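Local coordinates for protein MmeI (Methylophilus methylotrophus, PDB 5HR4) that binds DNA as a Type IIL restriction-modification enzyme and probably methylates adenine at N6 with S-adenosyl-L-methionine as methyl donor, at residues D331-E336 and R378-E383; S223-H228 and A274-L279. All blocks are in the same frame, centred on the assembly; numbering follows the deposited sequence.

In the fold
Two helix-helix contacts from different parts of the chain are described here, following one another in sequence: 223-228 with 274-279 closes before 331-336 with 378-383 opens. Their centres lie about 45 Å apart and their nearest atoms about 26 Å. Contact 1 joins two helices at the methyltransferase part of the enzyme, away from the sinefungin pocket; its nearest atom is about 22 Å from the bound DNA. Contact 2 belongs to the helical region that precedes it. There the side chain of Leu279 is about 10 Å from the bound calcium ion and about 5 Å from that of Cys283, one of the metal's ligands, while the DNA is about 29 Å away at its nearest atom.

Contact 1 (D331-E336 and R378-E383)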
ATOM      1  N   ASP A 331      13.406 -19.461   1.272  1.00 29.99           N
ATOM      2  CA  ASP A 331      13.757 -20.458   0.269  1.00 27.27           C
ATOM      3  C   ASP A 331      15.225 -20.863   0.380  1.00 33.26           C
ATOM      4  O   ASP A 331      15.553 -22.055   0.302  1.00 35.79           O
ATOM      5  CB  ASP A 331      13.459 -19.952  -1.143  1.00 27.14           C
ATOM      6  CG  ASP A 331      11.957 -19.872  -1.450  1.00 33.91           C
ATOM      7  OD1 ASP A 331      11.163 -20.507  -0.711  1.00 35.82           O
ATOM      8  OD2 ASP A 331      11.569 -19.181  -2.440  1.00 31.29           O
ATOM      9  N   GLU A 332      16.133 -19.897   0.572  1.00 29.41           N
ATOM     10  CA  GLU A 332      17.540 -20.292   0.638  1.00 31.76           C
ATOM     11  C   GLU A 332      17.800 -21.160   1.854  1.00 32.17           C
ATOM     12  O   GLU A 332      18.630 -22.074   1.794  1.00 38.57           O
ATOM     13  CB  GLU A 332      18.478 -19.084   0.635  1.00 26.38           C
ATOM     14  N   LEU A 333      17.057 -20.938   2.940  1.00 30.16           N
ATOM     15  CA  LEU A 333      17.207 -21.784   4.121  1.00 30.01           C
ATOM     16  C   LEU A 333      16.738 -23.216   3.870  1.00 29.44           C
ATOM     17  O   LEU A 333      17.216 -24.144   4.530  1.00 32.15           O
ATOM     18  CB  LEU A 333      16.448 -21.180   5.300  1.00 29.27           C
ATOM     19  CG  LEU A 333      17.036 -19.897   5.887  1.00 30.63           C
ATOM     20  CD1 LEU A 333      16.182 -19.447   7.049  1.00 30.87           C
ATOM     21  CD2 LEU A 333      18.472 -20.116   6.336  1.00 30.08           C
ATOM     22  N   TRP A 334      15.812 -23.426   2.938  1.00 28.22           N
ATOM     23  CA  TRP A 334      15.403 -24.797   2.648  1.00 29.25           C
ATOM     24  C   TRP A 334      16.366 -25.481   1.682  1.00 29.66           C
ATOM     25  O   TRP A 334      16.656 -26.678   1.828  1.00 24.87           O
ATOM     26  CB  TRP A 334      13.975 -24.816   2.115  1.00 27.51           C
ATOM     27  CG  TRP A 334      12.998 -24.790   3.227  1.00 30.23           C
ATOM     28  CD1 TRP A 334      12.332 -23.695   3.722  1.00 32.08           C
ATOM     29  CD2 TRP A 334      12.594 -25.899   4.023  1.00 27.16           C
ATOM     30  NE1 TRP A 334      11.524 -24.070   4.763  1.00 30.91           N
ATOM     31  CE2 TRP A 334      11.667 -25.419   4.969  1.00 31.87           C
ATOM     32  CE3 TRP A 334      12.904 -27.259   4.012  1.00 30.31           C
ATOM     33  CZ2 TRP A 334      11.055 -26.248   5.903  1.00 30.58           C
ATOM     34  CZ3 TRP A 334      12.291 -28.082   4.932  1.00 34.72           C
ATOM     35  CH2 TRP A 334      11.381 -27.572   5.871  1.00 34.14           C
ATOM     36  N   VAL A 335      16.890 -24.749   0.702  1.00 29.78           N
ATOM     37  CA  VAL A 335      17.943 -25.327  -0.121  1.00 27.80           C
ATOM     38  C   VAL A 335      19.113 -25.726   0.761  1.00 28.24           C
ATOM     39  O   VAL A 335      19.576 -26.871   0.718  1.00 36.72           O
ATOM     40  CB  VAL A 335      18.357 -24.353  -1.243  1.00 29.44           C
ATOM     41  CG1 VAL A 335      19.629 -24.804  -1.945  1.00 19.69           C
ATOM     42  CG2 VAL A 335      17.231 -24.215  -2.251  1.00 23.44           C
ATOM     43  N   GLU A 336      19.575 -24.813   1.615  1.00 30.44           N
ATOM     44  CA  GLU A 336      20.709 -25.142   2.475  1.00 30.52           C
ATOM     45  C   GLU A 336      20.390 -26.339   3.359  1.00 31.13           C
ATOM     46  O   GLU A 336      21.227 -27.235   3.522  1.00 34.28           O
ATOM     47  CB  GLU A 336      21.112 -23.932   3.316  1.00 33.16           C
ATOM     48  CG  GLU A 336      22.365 -24.136   4.191  1.00 34.33           C
ATOM     49  CD  GLU A 336      22.689 -22.902   5.048  1.00 42.20           C
ATOM     50  OE1 GLU A 336      22.025 -21.857   4.840  1.00 52.53           O
ATOM     51  OE2 GLU A 336      23.591 -22.966   5.923  1.00 37.44           O
ATOM     52  N   ARG A 378      10.075 -22.268  12.936  1.00 26.82           N
ATOM     53  CA  ARG A 378       9.770 -23.423  13.769  1.00 30.71           C
ATOM     54  C   ARG A 378       9.542 -24.668  12.909  1.00 33.56           C
ATOM     55  O   ARG A 378      10.108 -25.733  13.185  1.00 35.10           O
ATOM     56  CB  ARG A 378       8.580 -23.131  14.680  1.00 33.74           C
ATOM     57  CG  ARG A 378       8.958 -22.261  15.898  1.00 33.27           C
ATOM     58  CD  ARG A 378       9.933 -22.989  16.835  1.00 33.55           C
ATOM     59  NE  ARG A 378       9.299 -24.166  17.418  1.00 37.57           N
ATOM     60  CZ  ARG A 378       8.561 -24.153  18.525  1.00 37.35           C
ATOM     61  NH1 ARG A 378       8.371 -23.025  19.200  1.00 34.99           N
ATOM     62  NH2 ARG A 378       8.013 -25.273  18.967  1.00 37.07           N
ATOM     63  N   LEU A 379       8.768 -24.543  11.825  1.00 33.30           N
ATOM     64  CA  LEU A 379       8.527 -25.698  10.963  1.00 29.42           C
ATOM     65  C   LEU A 379       9.833 -26.244  10.406  1.00 33.63           C
ATOM     66  O   LEU A 379      10.082 -27.460  10.449  1.00 35.41           O
ATOM     67  CB  LEU A 379       7.565 -25.339   9.833  1.00 29.63           C
ATOM     68  CG  LEU A 379       6.090 -25.207  10.217  1.00 29.73           C
ATOM     69  CD1 LEU A 379       5.238 -24.946   9.001  1.00 22.35           C
ATOM     70  CD2 LEU A 379       5.637 -26.456  10.917  1.00 25.44           C
ATOM     71  N   LEU A 380      10.692 -25.359   9.889  1.00 30.27           N
ATOM     72  CA  LEU A 380      12.010 -25.797   9.437  1.00 29.70           C
ATOM     73  C   LEU A 380      12.755 -26.516  10.555  1.00 34.86           C
ATOM     74  O   LEU A 380      13.214 -27.652  10.381  1.00 37.54           O
ATOM     75  CB  LEU A 380      12.806 -24.600   8.948  1.00 27.50           C
ATOM     76  CG  LEU A 380      14.238 -24.893   8.562  1.00 30.88           C
ATOM     77  CD1 LEU A 380      14.269 -25.992   7.513  1.00 34.39           C
ATOM     78  CD2 LEU A 380      14.801 -23.618   7.999  1.00 32.47           C
ATOM     79  N   GLU A 381      12.831 -25.881  11.732  1.00 32.39           N
ATOM     80  CA  GLU A 381      13.505 -26.448  12.897  1.00 32.57           C
ATOM     81  C   GLU A 381      12.959 -27.805  13.330  1.00 30.43           C
ATOM     82  O   GLU A 381      13.652 -28.521  14.058  1.00 33.26           O
ATOM     83  CB  GLU A 381      13.407 -25.484  14.084  1.00 32.73           C
ATOM     84  CG  GLU A 381      14.407 -25.791  15.168  1.00 38.10           C
ATOM     85  CD  GLU A 381      13.969 -25.332  16.547  1.00 44.91           C
ATOM     86  OE1 GLU A 381      12.744 -25.375  16.833  1.00 45.76           O
ATOM     87  OE2 GLU A 381      14.862 -24.942  17.346  1.00 42.15           O
ATOM     88  N   ILE A 382      11.726 -28.168  12.962  1.00 29.69           N
ATOM     89  CA  ILE A 382      11.256 -29.531  13.243  1.00 37.02           C
ATOM     90  C   ILE A 382      12.026 -30.542  12.394  1.00 35.12           C
ATOM     91  O   ILE A 382      12.519 -31.558  12.895  1.00 33.25           O
ATOM     92  CB  ILE A 382       9.738 -29.659  12.998  1.00 38.72           C
ATOM     93  CG1 ILE A 382       8.922 -29.240  14.214  1.00 34.64           C
ATOM     94  CG2 ILE A 382       9.361 -31.098  12.619  1.00 34.26           C
ATOM     95  CD1 ILE A 382       7.418 -29.162  13.911  1.00 36.81           C
ATOM     96  N   GLU A 383      12.120 -30.285  11.090  1.00 32.45           N
ATOM     97  CA  GLU A 383      12.857 -31.179  10.212  1.00 32.57           C
ATOM     98  C   GLU A 383      14.329 -31.233  10.592  1.00 37.70           C
ATOM     99  O   GLU A 383      14.975 -32.273  10.414  1.00 36.39           O
ATOM    100  CB  GLU A 383      12.680 -30.744   8.750  1.00 31.86           C
ATOM    101  CG  GLU A 383      11.219 -30.749   8.266  1.00 30.74           C
ATOM    102  CD  GLU A 383      10.453 -32.015   8.693  1.00 40.99           C
ATOM    103  OE1 GLU A 383      10.991 -33.138   8.566  1.00 55.66           O
ATOM    104  OE2 GLU A 383       9.304 -31.897   9.165  1.00 44.52           O
TER
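One face of the Trp334 indole is covered by Leu380, whose CD1 sits 3.5 Å from the centroid of the six-membered ring and only 8° off its normal, a CH-pi contact. At the ring's edge, near its plane, CH2 meets Glu383 CG at 4.0 Å. The contact pairs helix 318-340 with helix 368-388, the helix that follows strand 359-361 in the Rossmann-like methyltransferase fold. The two segments run parallel, and with axes 11.5 Å apart they need large side chains to meet; the broad, flat indole suits that span. Leu380 reaches the ring face because its CG points opposite the backbone N (chi1 175°), and the two side chains slide past each other in opposite directions. Glu383 lends the ring edge its CG methylene, while its chain bends at chi2 and its carboxylate OE2 forms a salt bridge with Arg386. An alanine in place of Trp334 is likely to leave Leu380 CD1 without its aromatic cover and open a gap beside Glu383 CG. Deeper in the interface Leu354 of helix 344-355 touches both Leu333 and Leu380, and between these two leucines CB of Leu333 meets CD2 of Leu380 at 4.0 Å.

Contact 2 (S223-H228 and A274-L279); sequences SDLAHH and AMREAL
Arg276, whose CG touches Leu225, hydrogen-bonds through NH2 to the backbone carbonyl O of Ile214, in helix 209-217. This polar end belongs to a helix-helix contact in the calcium-bearing helical region: the first turn of helix 225-235 packs on the middle of helix 273-283, and the touching residues are all buried. Arginine suits the place because its methylenes can line an apolar surface while the guanidinium reaches on to a carbonyl. CG stands anti to the backbone N (chi1 -176°), and the chain, extended as far as NE, leaves its methylenes beside Leu225 and leads the guanidinium away from it, toward Ile214 O. Asp224 OD1 is 6.0 Å from Arg276 NE, too far for a direct bond; any attraction between the two charges would act only at a distance. OD1 is instead bonded to the backbone N of Leu219.

Leu225 carries the contact from its side. One of its methyls, CD2, faces Arg276 and Leu279, which lie three residues apart and so on one side of their helix, and its side chain crosses that of Arg276 at a slant. Thr218, Phe271 and Ile214 also touch Leu225, and Ile214 reaches Leu279 as well, tying helix 209-217 into the same apolar cluster. That single methyl, Leu225 CD2, makes both close approaches, 4.2 Å to Arg276 CG and 4.3 Å to Leu279 CD2.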
ATOM      1  N   SER A 223     -21.447  -7.546  37.792  1.00 44.67           N
ATOM      2  CA  SER A 223     -21.021  -6.530  38.754  1.00 45.76           C
ATOM      3  C   SER A 223     -19.663  -6.867  39.370  1.00 44.37           C
ATOM      4  O   SER A 223     -18.828  -5.978  39.560  1.00 41.76           O
ATOM      5  CB  SER A 223     -22.082  -6.371  39.845  1.00 46.08           C
ATOM      6  OG  SER A 223     -22.251  -7.581  40.575  1.00 50.60           O
ATOM      7  N   ASP A 224     -19.418  -8.144  39.668  1.00 44.95           N
ATOM      8  CA  ASP A 224     -18.199  -8.578  40.340  1.00 42.51           C
ATOM      9  C   ASP A 224     -17.125  -9.117  39.394  1.00 39.07           C
ATOM     10  O   ASP A 224     -16.047  -9.498  39.862  1.00 37.70           O
ATOM     11  CB  ASP A 224     -18.540  -9.642  41.400  1.00 44.93           C
ATOM     12  CG  ASP A 224     -18.992 -10.977  40.793  1.00 46.96           C
ATOM     13  OD1 ASP A 224     -19.457 -11.012  39.626  1.00 51.18           O
ATOM     14  OD2 ASP A 224     -18.891 -12.001  41.506  1.00 46.83           O
ATOM     15  N   LEU A 225     -17.371  -9.139  38.084  1.00 38.57           N
ATOM     16  CA  LEU A 225     -16.456  -9.843  37.190  1.00 37.93           C
ATOM     17  C   LEU A 225     -15.063  -9.235  37.210  1.00 37.33           C
ATOM     18  O   LEU A 225     -14.061  -9.962  37.158  1.00 40.45           O
ATOM     19  CB  LEU A 225     -16.997  -9.846  35.766  1.00 38.09           C
ATOM     20  CG  LEU A 225     -16.011 -10.394  34.747  1.00 35.01           C
ATOM     21  CD1 LEU A 225     -15.662 -11.867  35.054  1.00 37.49           C
ATOM     22  CD2 LEU A 225     -16.636 -10.250  33.382  1.00 37.61           C
ATOM     23  N   ALA A 226     -14.968  -7.908  37.283  1.00 34.88           N
ATOM     24  CA  ALA A 226     -13.654  -7.299  37.147  1.00 34.51           C
ATOM     25  C   ALA A 226     -12.800  -7.492  38.386  1.00 36.93           C
ATOM     26  O   ALA A 226     -11.566  -7.427  38.281  1.00 33.51           O
ATOM     27  CB  ALA A 226     -13.776  -5.816  36.824  1.00 35.50           C
ATOM     28  N   HIS A 227     -13.418  -7.729  39.548  1.00 34.36           N
ATOM     29  CA  HIS A 227     -12.626  -8.036  40.733  1.00 35.81           C
ATOM     30  C   HIS A 227     -11.930  -9.370  40.557  1.00 35.02           C
ATOM     31  O   HIS A 227     -10.715  -9.478  40.754  1.00 35.79           O
ATOM     32  CB  HIS A 227     -13.489  -8.076  42.005  1.00 35.12           C
ATOM     33  CG  HIS A 227     -14.468  -6.954  42.135  1.00 35.57           C
ATOM     34  ND1 HIS A 227     -14.180  -5.660  41.755  1.00 38.22           N
ATOM     35  CD2 HIS A 227     -15.744  -6.937  42.597  1.00 36.70           C
ATOM     36  CE1 HIS A 227     -15.236  -4.894  41.980  1.00 38.87           C
ATOM     37  NE2 HIS A 227     -16.198  -5.644  42.489  1.00 35.28           N
ATOM     38  N   HIS A 228     -12.704 -10.402  40.188  1.00 37.41           N
ATOM     39  CA  HIS A 228     -12.149 -11.740  40.011  1.00 34.46           C
ATOM     40  C   HIS A 228     -11.099 -11.758  38.916  1.00 31.88           C
ATOM     41  O   HIS A 228     -10.082 -12.443  39.039  1.00 36.09           O
ATOM     42  CB  HIS A 228     -13.253 -12.740  39.683  1.00 34.99           C
ATOM     43  CG  HIS A 228     -14.168 -13.042  40.827  1.00 34.47           C
ATOM     44  ND1 HIS A 228     -14.165 -14.255  41.477  1.00 37.65           N
ATOM     45  CD2 HIS A 228     -15.136 -12.303  41.416  1.00 36.22           C
ATOM     46  CE1 HIS A 228     -15.087 -14.249  42.424  1.00 36.56           C
ATOM     47  NE2 HIS A 228     -15.693 -13.076  42.406  1.00 36.72           N
ATOM     48  N   ALA A 274     -24.103  -7.428  29.592  1.00 41.03           N
ATOM     49  CA  ALA A 274     -23.816  -7.654  28.178  1.00 39.19           C
ATOM     50  C   ALA A 274     -22.324  -7.820  27.922  1.00 41.07           C
ATOM     51  O   ALA A 274     -21.931  -8.580  27.027  1.00 40.33           O
ATOM     52  CB  ALA A 274     -24.365  -6.506  27.331  1.00 35.36           C
ATOM     53  N   MET A 275     -21.478  -7.086  28.663  1.00 42.15           N
ATOM     54  CA  MET A 275     -20.034  -7.258  28.512  1.00 38.85           C
ATOM     55  C   MET A 275     -19.593  -8.604  29.056  1.00 39.63           C
ATOM     56  O   MET A 275     -18.628  -9.192  28.553  1.00 42.30           O
ATOM     57  CB  MET A 275     -19.254  -6.143  29.212  1.00 36.28           C
ATOM     58  CG  MET A 275     -19.437  -4.742  28.655  1.00 38.13           C
ATOM     59  SD  MET A 275     -19.076  -3.470  29.923  1.00 56.68           S
ATOM     60  CE  MET A 275     -17.331  -3.193  29.638  1.00 38.71           C
ATOM     61  N   ARG A 276     -20.278  -9.109  30.079  1.00 41.10           N
ATOM     62  CA  ARG A 276     -19.954 -10.449  30.548  1.00 38.88           C
ATOM     63  C   ARG A 276     -20.349 -11.487  29.510  1.00 41.30           C
ATOM     64  O   ARG A 276     -19.598 -12.436  29.253  1.00 41.05           O
ATOM     65  CB  ARG A 276     -20.645 -10.736  31.874  1.00 39.38           C
ATOM     66  CG  ARG A 276     -20.263 -12.081  32.444  1.00 39.99           C
ATOM     67  CD  ARG A 276     -20.721 -12.193  33.865  1.00 45.44           C
ATOM     68  NE  ARG A 276     -20.712 -13.564  34.355  1.00 41.80           N
ATOM     69  CZ  ARG A 276     -21.721 -14.411  34.207  1.00 42.74           C
ATOM     70  NH1 ARG A 276     -22.825 -14.032  33.564  1.00 37.42           N
ATOM     71  NH2 ARG A 276     -21.620 -15.637  34.702  1.00 45.82           N
ATOM     72  N   GLU A 277     -21.518 -11.314  28.890  1.00 43.18           N
ATOM     73  CA  GLU A 277     -21.957 -12.292  27.904  1.00 41.98           C
ATOM     74  C   GLU A 277     -21.068 -12.257  26.678  1.00 36.31           C
ATOM     75  O   GLU A 277     -20.674 -13.312  26.175  1.00 36.27           O
ATOM     76  CB  GLU A 277     -23.418 -12.061  27.545  1.00 45.08           C
ATOM     77  CG  GLU A 277     -24.334 -12.480  28.679  1.00 46.92           C
ATOM     78  CD  GLU A 277     -25.794 -12.246  28.380  1.00 58.11           C
ATOM     79  OE1 GLU A 277     -26.115 -11.630  27.336  1.00 65.40           O
ATOM     80  OE2 GLU A 277     -26.621 -12.695  29.203  1.00 58.84           O
ATOM     81  N   ALA A 278     -20.688 -11.056  26.230  1.00 34.24           N
ATOM     82  CA  ALA A 278     -19.743 -10.941  25.120  1.00 38.10           C
ATOM     83  C   ALA A 278     -18.449 -11.704  25.397  1.00 40.93           C
ATOM     84  O   ALA A 278     -17.910 -12.371  24.504  1.00 41.89           O
ATOM     85  CB  ALA A 278     -19.446  -9.469  24.831  1.00 28.81           C
ATOM     86  N   LEU A 279     -17.945 -11.634  26.635  1.00 39.50           N
ATOM     87  CA  LEU A 279     -16.718 -12.347  26.978  1.00 40.23           C
ATOM     88  C   LEU A 279     -16.953 -13.849  27.112  1.00 38.76           C
ATOM     89  O   LEU A 279     -16.092 -14.647  26.726  1.00 38.17           O
ATOM     90  CB  LEU A 279     -16.116 -11.780  28.271  1.00 41.69           C
ATOM     91  CG  LEU A 279     -14.797 -12.412  28.760  1.00 39.61           C
ATOM     92  CD1 LEU A 279     -13.685 -12.297  27.730  1.00 32.21           C
ATOM     93  CD2 LEU A 279     -14.364 -11.780  30.089  1.00 37.23           C
TER